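Local coordinates for protein 2-hydroxyhepta-2,4-diene-1,7-dioate isomerase (Corynebacterium glutamicum, PDB 4DBF) that probably acts as an oxaloacetate decarboxylase, a magnesium-binding member of the fumarylacetoacetate hydrolase (FAH) family that is also assigned isomerase activity, at residues P80-D92 / S226-I238. Residues are numbered along the deposited sequence; the frame is centred on the assembly and turned at random. Where two conformers were deposited one is given.
Sequences PSKVVAIGRNYAD and SNSNQMIMKMGEI
Two flat groups, the ring of Y90 and the amide of N89, carry the meeting of 80-92 with 226-238. The Y90 ring is met obliquely: Q230 CB lies 3.5 Å from Y90 CD2, M231 CG sits beside CE1, and the carbonyl O of N227 approaches CE2. A water links Y90 OH, weakly, to S226 OG, whose other partners include Q224. The amide of N89 is held at both ends by the main chain of M233. M233 N donates to N89 OD1 over 2.8 Å, nearly straight at 173°, while N89 ND2 donates a hydrogen bond to M233 O at 3.2 Å, on an in-plane lone pair. CG stands anti to the backbone N (chi1 -157°), which carries the amide across to M233, and a further bond from ND2 to T256 O helps fix its rotation. I238 CD1 packs 3.7 Å from N89 ND2. Two backbone bonds flank the Y90-M231 pair: I232 N to N89 O, and A91 N to Q230 O at 2.9 Å. Deeper in, I86 CG1 meets I238 CG2 at 3.9 Å, where I242 also touches I86. The backbone pairing is a single antiparallel beta bridge, Y90 with M231 as its non-hydrogen-bonded pair, tying the loop after strand 83-87 to the connection between strand 219-227 and helix 235-243, beside the magnesium site of E136, E138 and D167 in the FAH-family C-terminal domain.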
ATOM      1  N   PRO A  80       7.411  -4.804   4.808  1.00 24.18           N
ATOM      2  CA  PRO A  80       6.273  -5.355   4.098  1.00 22.41           C
ATOM      3  C   PRO A  80       5.924  -4.614   2.826  1.00 22.20           C
ATOM      4  O   PRO A  80       6.028  -3.451   2.839  1.00 20.25           O
ATOM      5  CB  PRO A  80       5.152  -5.213   5.090  1.00 22.09           C
ATOM      6  CG  PRO A  80       5.548  -4.091   5.943  1.00 23.91           C
ATOM      7  CD  PRO A  80       7.018  -4.079   6.007  1.00 23.42           C
ATOM      8  N   SER A  81       5.453  -5.322   1.809  1.00 21.92           N
ATOM      9  CA  SER A  81       4.951  -4.719   0.578  1.00 23.42           C
ATOM     10  C   SER A  81       3.684  -3.917   0.833  1.00 23.95           C
ATOM     11  O   SER A  81       3.480  -2.903   0.252  1.00 23.86           O
ATOM     12  CB  SER A  81       4.733  -5.740  -0.540  1.00 23.82           C
ATOM     13  OG  SER A  81       3.487  -6.306  -0.487  1.00 25.62           O
ATOM     14  N   LYS A  82       2.872  -4.409   1.732  1.00 20.71           N
ATOM     15  CA  LYS A  82       1.744  -3.679   2.223  1.00 20.01           C
ATOM     16  C   LYS A  82       1.343  -4.119   3.618  1.00 20.11           C
ATOM     17  O   LYS A  82       1.726  -5.143   4.071  1.00 20.56           O
ATOM     18  CB  LYS A  82       0.570  -3.795   1.275  1.00 19.98           C
ATOM     19  CG  LYS A  82       0.162  -5.202   0.942  1.00 21.22           C
ATOM     20  CD  LYS A  82      -0.911  -5.231  -0.112  1.00 19.83           C
ATOM     21  CE  LYS A  82      -1.421  -6.626  -0.350  1.00 21.19           C
ATOM     22  NZ  LYS A  82      -0.441  -7.521  -0.958  1.00 21.53           N
ATOM     23  N   VAL A  83       0.565  -3.276   4.262  1.00 20.46           N
ATOM     24  CA  VAL A  83       0.037  -3.519   5.575  1.00 19.27           C
ATOM     25  C   VAL A  83      -1.475  -3.437   5.479  1.00 18.96           C
ATOM     26  O   VAL A  83      -2.005  -2.436   5.099  1.00 19.57           O
ATOM     27  CB  VAL A  83       0.526  -2.513   6.600  1.00 19.49           C
ATOM     28  CG1 VAL A  83      -0.098  -2.815   7.941  1.00 20.05           C
ATOM     29  CG2 VAL A  83       2.022  -2.487   6.628  1.00 20.37           C
ATOM     30  N   VAL A  84      -2.137  -4.536   5.762  1.00 18.26           N
ATOM     31  CA  VAL A  84      -3.577  -4.584   5.646  1.00 17.93           C
ATOM     32  C   VAL A  84      -4.145  -4.648   7.029  1.00 19.14           C
ATOM     33  O   VAL A  84      -3.731  -5.427   7.804  1.00 20.32           O
ATOM     34  CB  VAL A  84      -4.076  -5.780   4.850  1.00 18.33           C
ATOM     35  CG1 VAL A  84      -5.580  -5.707   4.713  1.00 18.02           C
ATOM     36  CG2 VAL A  84      -3.408  -5.868   3.503  1.00 17.19           C
ATOM     37  N   ALA A  85      -5.059  -3.747   7.318  1.00 19.76           N
ATOM     38  CA  ALA A  85      -5.570  -3.600   8.640  1.00 19.07           C
ATOM     39  C   ALA A  85      -7.096  -3.686   8.701  1.00 19.95           C
ATOM     40  O   ALA A  85      -7.742  -3.364   7.783  1.00 18.92           O
ATOM     41  CB  ALA A  85      -5.089  -2.317   9.238  1.00 19.39           C
ATOM     42  N   ILE A  86      -7.611  -4.138   9.822  1.00 20.96           N
ATOM     43  CA  ILE A  86      -9.042  -4.285  10.026  1.00 22.01           C
ATOM     44  C   ILE A  86      -9.559  -3.276  11.049  1.00 21.77           C
ATOM     45  O   ILE A  86      -9.085  -3.211  12.150  1.00 25.41           O
ATOM     46  CB  ILE A  86      -9.440  -5.702  10.505  1.00 22.97           C
ATOM     47  CG1 ILE A  86      -8.730  -6.783   9.718  1.00 25.12           C
ATOM     48  CG2 ILE A  86     -10.925  -5.914  10.390  1.00 19.54           C
ATOM     49  CD1 ILE A  86      -8.975  -6.705   8.244  1.00 25.85           C
ATOM     50  N   GLY A  87     -10.552  -2.510  10.653  1.00 22.91           N
ATOM     51  CA  GLY A  87     -11.261  -1.665  11.566  1.00 22.19           C
ATOM     52  C   GLY A  87     -12.570  -2.292  12.012  1.00 21.00           C
ATOM     53  O   GLY A  87     -13.090  -3.157  11.388  1.00 20.68           O
ATOM     54  N   ARG A  88     -13.067  -1.797  13.116  1.00 21.35           N
ATOM     55  CA  ARG A  88     -14.253  -2.310  13.763  1.00 22.91           C
ATOM     56  C   ARG A  88     -14.261  -3.788  14.002  1.00 24.10           C
ATOM     57  O   ARG A  88     -15.256  -4.384  13.805  1.00 24.43           O
ATOM     58  CB  ARG A  88     -15.481  -1.956  12.978  1.00 23.22           C
ATOM     59  CG  ARG A  88     -15.533  -0.503  12.631  1.00 26.49           C
ATOM     60  CD  ARG A  88     -16.841  -0.090  12.064  1.00 28.56           C
ATOM     61  NE  ARG A  88     -16.946  -0.289  10.648  1.00 26.06           N
ATOM     62  CZ  ARG A  88     -16.668   0.626   9.764  1.00 27.34           C
ATOM     63  NH1 ARG A  88     -16.241   1.802  10.143  1.00 25.60           N
ATOM     64  NH2 ARG A  88     -16.821   0.346   8.503  1.00 28.30           N
ATOM     65  N   ASN A  89     -13.159  -4.343  14.442  1.00 22.90           N
ATOM     66  CA  ASN A  89     -13.093  -5.750  14.704  1.00 24.11           C
ATOM     67  C   ASN A  89     -13.159  -6.161  16.154  1.00 24.73           C
ATOM     68  O   ASN A  89     -13.060  -7.302  16.442  1.00 26.56           O
ATOM     69  CB  ASN A  89     -11.838  -6.356  14.087  1.00 24.26           C
ATOM     70  CG  ASN A  89     -11.970  -7.834  13.843  1.00 26.70           C
ATOM     71  OD1 ASN A  89     -13.022  -8.310  13.517  1.00 26.12           O
ATOM     72  ND2 ASN A  89     -10.898  -8.554  14.027  1.00 22.53           N
ATOM     73  N   TYR A  90     -13.321  -5.214  17.052  1.00 26.51           N
ATOM     74  CA  TYR A  90     -13.381  -5.509  18.466  1.00 28.36           C
ATOM     75  C   TYR A  90     -14.738  -5.199  19.060  1.00 31.99           C
ATOM     76  O   TYR A  90     -15.229  -4.132  18.960  1.00 31.81           O
ATOM     77  CB  TYR A  90     -12.286  -4.806  19.231  1.00 27.99           C
ATOM     78  CG  TYR A  90     -11.026  -5.590  19.329  1.00 25.64           C
ATOM     79  CD1 TYR A  90     -10.324  -5.929  18.217  1.00 25.82           C
ATOM     80  CD2 TYR A  90     -10.537  -5.995  20.540  1.00 28.97           C
ATOM     81  CE1 TYR A  90      -9.162  -6.628  18.302  1.00 29.91           C
ATOM     82  CE2 TYR A  90      -9.364  -6.697  20.640  1.00 28.67           C
ATOM     83  CZ  TYR A  90      -8.681  -7.021  19.503  1.00 31.20           C
ATOM     84  OH  TYR A  90      -7.527  -7.704  19.540  1.00 32.73           O
ATOM     85  N   ALA A  91     -15.332  -6.210  19.631  1.00 35.97           N
ATOM     86  CA  ALA A  91     -16.604  -6.090  20.276  1.00 40.85           C
ATOM     87  C   ALA A  91     -16.414  -5.482  21.632  1.00 43.89           C
ATOM     88  O   ALA A  91     -15.441  -5.716  22.278  1.00 44.99           O
ATOM     89  CB  ALA A  91     -17.264  -7.438  20.387  1.00 39.70           C
ATOM     90  N   ASP A  92     -17.375  -4.662  22.021  1.00 48.01           N
ATOM     91  CA  ASP A  92     -17.418  -4.048  23.315  1.00 51.09           C
ATOM     92  C   ASP A  92     -16.754  -2.703  23.177  1.00 52.05           C
ATOM     93  O   ASP A  92     -16.770  -1.904  24.095  1.00 53.87           O
ATOM     94  CB  ASP A  92     -16.708  -4.914  24.356  1.00 52.49           C
ATOM     95  CG  ASP A  92     -17.577  -6.017  24.901  1.00 55.18           C
ATOM     96  OD1 ASP A  92     -18.159  -5.851  25.977  1.00 57.45           O
ATOM     97  OD2 ASP A  92     -17.679  -7.061  24.256  1.00 59.33           O
ATOM     98  N   SER A 226      -7.198  -4.942  26.447  1.00 31.73           N
ATOM     99  CA  SER A 226      -8.085  -5.674  25.587  1.00 31.02           C
ATOM    100  C   SER A 226      -7.680  -7.145  25.500  1.00 30.37           C
ATOM    101  O   SER A 226      -6.732  -7.553  26.096  1.00 29.05           O
ATOM    102  CB  SER A 226      -8.088  -5.030  24.201  1.00 31.61           C
ATOM    103  OG  SER A 226      -6.826  -5.046  23.618  1.00 33.10           O
ATOM    104  N   ASN A 227      -8.431  -7.930  24.766  1.00 30.55           N
ATOM    105  CA  ASN A 227      -8.109  -9.328  24.616  1.00 32.91           C
ATOM    106  C   ASN A 227      -8.477  -9.795  23.242  1.00 33.16           C
ATOM    107  O   ASN A 227      -9.476  -9.403  22.747  1.00 34.99           O
ATOM    108  CB  ASN A 227      -8.815 -10.130  25.678  1.00 32.41           C
ATOM    109  CG  ASN A 227      -8.305 -11.525  25.783  1.00 36.29           C
ATOM    110  OD1 ASN A 227      -8.535 -12.326  24.930  1.00 38.49           O
ATOM    111  ND2 ASN A 227      -7.649 -11.820  26.862  1.00 32.49           N
ATOM    112  N   SER A 228      -7.650 -10.618  22.622  1.00 34.15           N
ATOM    113  CA  SER A 228      -7.949 -11.129  21.272  1.00 34.61           C
ATOM    114  C   SER A 228      -9.264 -11.881  21.176  1.00 35.19           C
ATOM    115  O   SER A 228      -9.786 -12.112  20.097  1.00 34.76           O
ATOM    116  CB  SER A 228      -6.829 -12.033  20.783  1.00 35.73           C
ATOM    117  OG  SER A 228      -6.888 -13.235  21.483  1.00 35.98           O
ATOM    118  N   ASN A 229      -9.784 -12.325  22.312  1.00 36.04           N
ATOM    119  CA  ASN A 229     -11.070 -12.981  22.299  1.00 36.51           C
ATOM    120  C   ASN A 229     -12.234 -12.000  22.160  1.00 35.39           C
ATOM    121  O   ASN A 229     -13.370 -12.431  22.094  1.00 36.10           O
ATOM    122  CB  ASN A 229     -11.198 -13.906  23.523  1.00 37.57           C
ATOM    123  CG  ASN A 229     -11.413 -13.139  24.829  1.00 38.49           C
ATOM    124  OD1 ASN A 229     -11.966 -12.017  24.853  1.00 38.91           O
ATOM    125  ND2 ASN A 229     -11.002 -13.762  25.928  1.00 39.02           N
ATOM    126  N   GLN A 230     -11.969 -10.680  22.120  1.00 34.51           N
ATOM    127  CA  GLN A 230     -12.968  -9.684  21.720  1.00 33.35           C
ATOM    128  C   GLN A 230     -13.111  -9.554  20.174  1.00 33.03           C
ATOM    129  O   GLN A 230     -13.930  -8.775  19.686  1.00 33.33           O
ATOM    130  CB  GLN A 230     -12.570  -8.295  22.219  1.00 35.49           C
ATOM    131  CG  GLN A 230     -12.428  -8.110  23.726  1.00 37.77           C
ATOM    132  CD  GLN A 230     -12.127  -6.669  24.083  1.00 40.95           C
ATOM    133  OE1 GLN A 230     -12.903  -5.745  23.799  1.00 45.67           O
ATOM    134  NE2 GLN A 230     -11.006  -6.464  24.683  1.00 39.67           N
ATOM    135  N   MET A 231     -12.263 -10.235  19.404  1.00 31.09           N
ATOM    136  CA  MET A 231     -12.307 -10.102  17.942  1.00 30.74           C
ATOM    137  C   MET A 231     -13.639 -10.563  17.372  1.00 30.03           C
ATOM    138  O   MET A 231     -14.120 -11.600  17.749  1.00 30.96           O
ATOM    139  CB  MET A 231     -11.181 -10.921  17.278  1.00 30.10           C
ATOM    140  CG  MET A 231      -9.868 -10.151  17.269  1.00 33.52           C
ATOM    141  SD  MET A 231      -8.457 -11.261  17.007  1.00 38.38           S
ATOM    142  CE  MET A 231      -8.508 -11.475  15.285  1.00 33.21           C
ATOM    143  N   ILE A 232     -14.187  -9.821  16.425  1.00 29.22           N
ATOM    144  CA  ILE A 232     -15.398 -10.220  15.750  1.00 28.00           C
ATOM    145  C   ILE A 232     -15.134 -11.222  14.625  1.00 28.99           C
ATOM    146  O   ILE A 232     -15.793 -12.287  14.529  1.00 26.48           O
ATOM    147  CB  ILE A 232     -16.148  -8.952  15.266  1.00 28.13           C
ATOM    148  CG1 ILE A 232     -16.559  -8.094  16.478  1.00 27.70           C
ATOM    149  CG2 ILE A 232     -17.342  -9.315  14.369  1.00 27.22           C
ATOM    150  CD1 ILE A 232     -16.913  -6.640  16.081  1.00 27.16           C
ATOM    151  N   MET A 233     -14.189 -10.887  13.734  1.00 29.21           N
ATOM    152  CA  MET A 233     -13.676 -11.891  12.788  1.00 28.35           C
ATOM    153  C   MET A 233     -12.448 -12.467  13.417  1.00 27.50           C
ATOM    154  O   MET A 233     -11.528 -11.709  13.807  1.00 27.15           O
ATOM    155  CB  MET A 233     -13.316 -11.283  11.435  1.00 29.69           C
ATOM    156  CG  MET A 233     -14.429 -10.622  10.717  1.00 31.94           C
ATOM    157  SD  MET A 233     -13.853  -9.908   9.118  1.00 40.86           S
ATOM    158  CE  MET A 233     -12.898 -11.109   8.349  1.00 39.17           C
ATOM    159  N   LYS A 234     -12.478 -13.790  13.621  1.00 25.67           N
ATOM    160  CA  LYS A 234     -11.352 -14.545  14.142  0.50 26.23           C
ATOM    161  C   LYS A 234     -10.280 -14.620  13.083  1.00 25.38           C
ATOM    162  O   LYS A 234     -10.553 -14.314  11.914  1.00 25.07           O
ATOM    163  CB  LYS A 234     -11.815 -15.959  14.505  0.50 25.93           C
ATOM    164  CG  LYS A 234     -13.072 -15.963  15.391  0.50 27.63           C
ATOM    165  CD  LYS A 234     -13.291 -17.313  16.047  0.50 29.18           C
ATOM    166  CE  LYS A 234     -13.930 -17.167  17.427  0.50 25.96           C
ATOM    167  NZ  LYS A 234     -14.816 -18.317  17.613  0.50 29.96           N
ATOM    168  N   MET A 235      -9.109 -15.117  13.476  1.00 26.15           N
ATOM    169  CA  MET A 235      -7.943 -15.101  12.622  1.00 27.92           C
ATOM    170  C   MET A 235      -8.193 -15.696  11.217  1.00 26.79           C
ATOM    171  O   MET A 235      -7.829 -15.122  10.188  1.00 26.39           O
ATOM    172  CB  MET A 235      -6.811 -15.824  13.336  1.00 27.93           C
ATOM    173  CG  MET A 235      -5.540 -15.730  12.611  1.00 30.68           C
ATOM    174  SD  MET A 235      -4.920 -14.022  12.515  1.00 37.92           S
ATOM    175  CE  MET A 235      -5.319 -13.263  14.051  1.00 31.42           C
ATOM    176  N   GLY A 236      -8.831 -16.855  11.179  1.00 27.23           N
ATOM    177  CA  GLY A 236      -8.978 -17.565   9.917  1.00 23.96           C
ATOM    178  C   GLY A 236      -9.918 -16.807   9.028  1.00 23.84           C
ATOM    179  O   GLY A 236      -9.721 -16.747   7.832  1.00 23.68           O
ATOM    180  N   GLU A 237     -10.931 -16.190   9.601  1.00 21.98           N
ATOM    181  CA  GLU A 237     -11.888 -15.474   8.788  1.00 21.99           C
ATOM    182  C   GLU A 237     -11.235 -14.157   8.251  1.00 21.86           C
ATOM    183  O   GLU A 237     -11.505 -13.756   7.130  1.00 21.19           O
ATOM    184  CB  GLU A 237     -13.138 -15.102   9.584  1.00 22.74           C
ATOM    185  CG  GLU A 237     -14.142 -14.378   8.757  1.00 27.81           C
ATOM    186  CD  GLU A 237     -15.417 -13.959   9.502  1.00 35.39           C
ATOM    187  OE1 GLU A 237     -15.546 -14.213  10.730  1.00 33.44           O
ATOM    188  OE2 GLU A 237     -16.271 -13.341   8.810  1.00 39.11           O
ATOM    189  N   ILE A 238     -10.412 -13.509   9.071  1.00 21.60           N
ATOM    190  CA  ILE A 238      -9.679 -12.305   8.570  1.00 20.79           C
ATOM    191  C   ILE A 238      -8.854 -12.668   7.317  1.00 21.50           C
ATOM    192  O   ILE A 238      -8.925 -12.009   6.279  1.00 19.89           O
ATOM    193  CB  ILE A 238      -8.743 -11.781   9.647  1.00 21.55           C
ATOM    194  CG1 ILE A 238      -9.587 -11.296  10.847  1.00 19.13           C
ATOM    195  CG2 ILE A 238      -7.902 -10.564   9.104  1.00 20.32           C
ATOM    196  CD1 ILE A 238      -8.710 -10.855  12.070  1.00 22.58           C
TER
HETATM  197  O   HOH W   1      -6.009  -5.140  20.716  1.00 26.59           O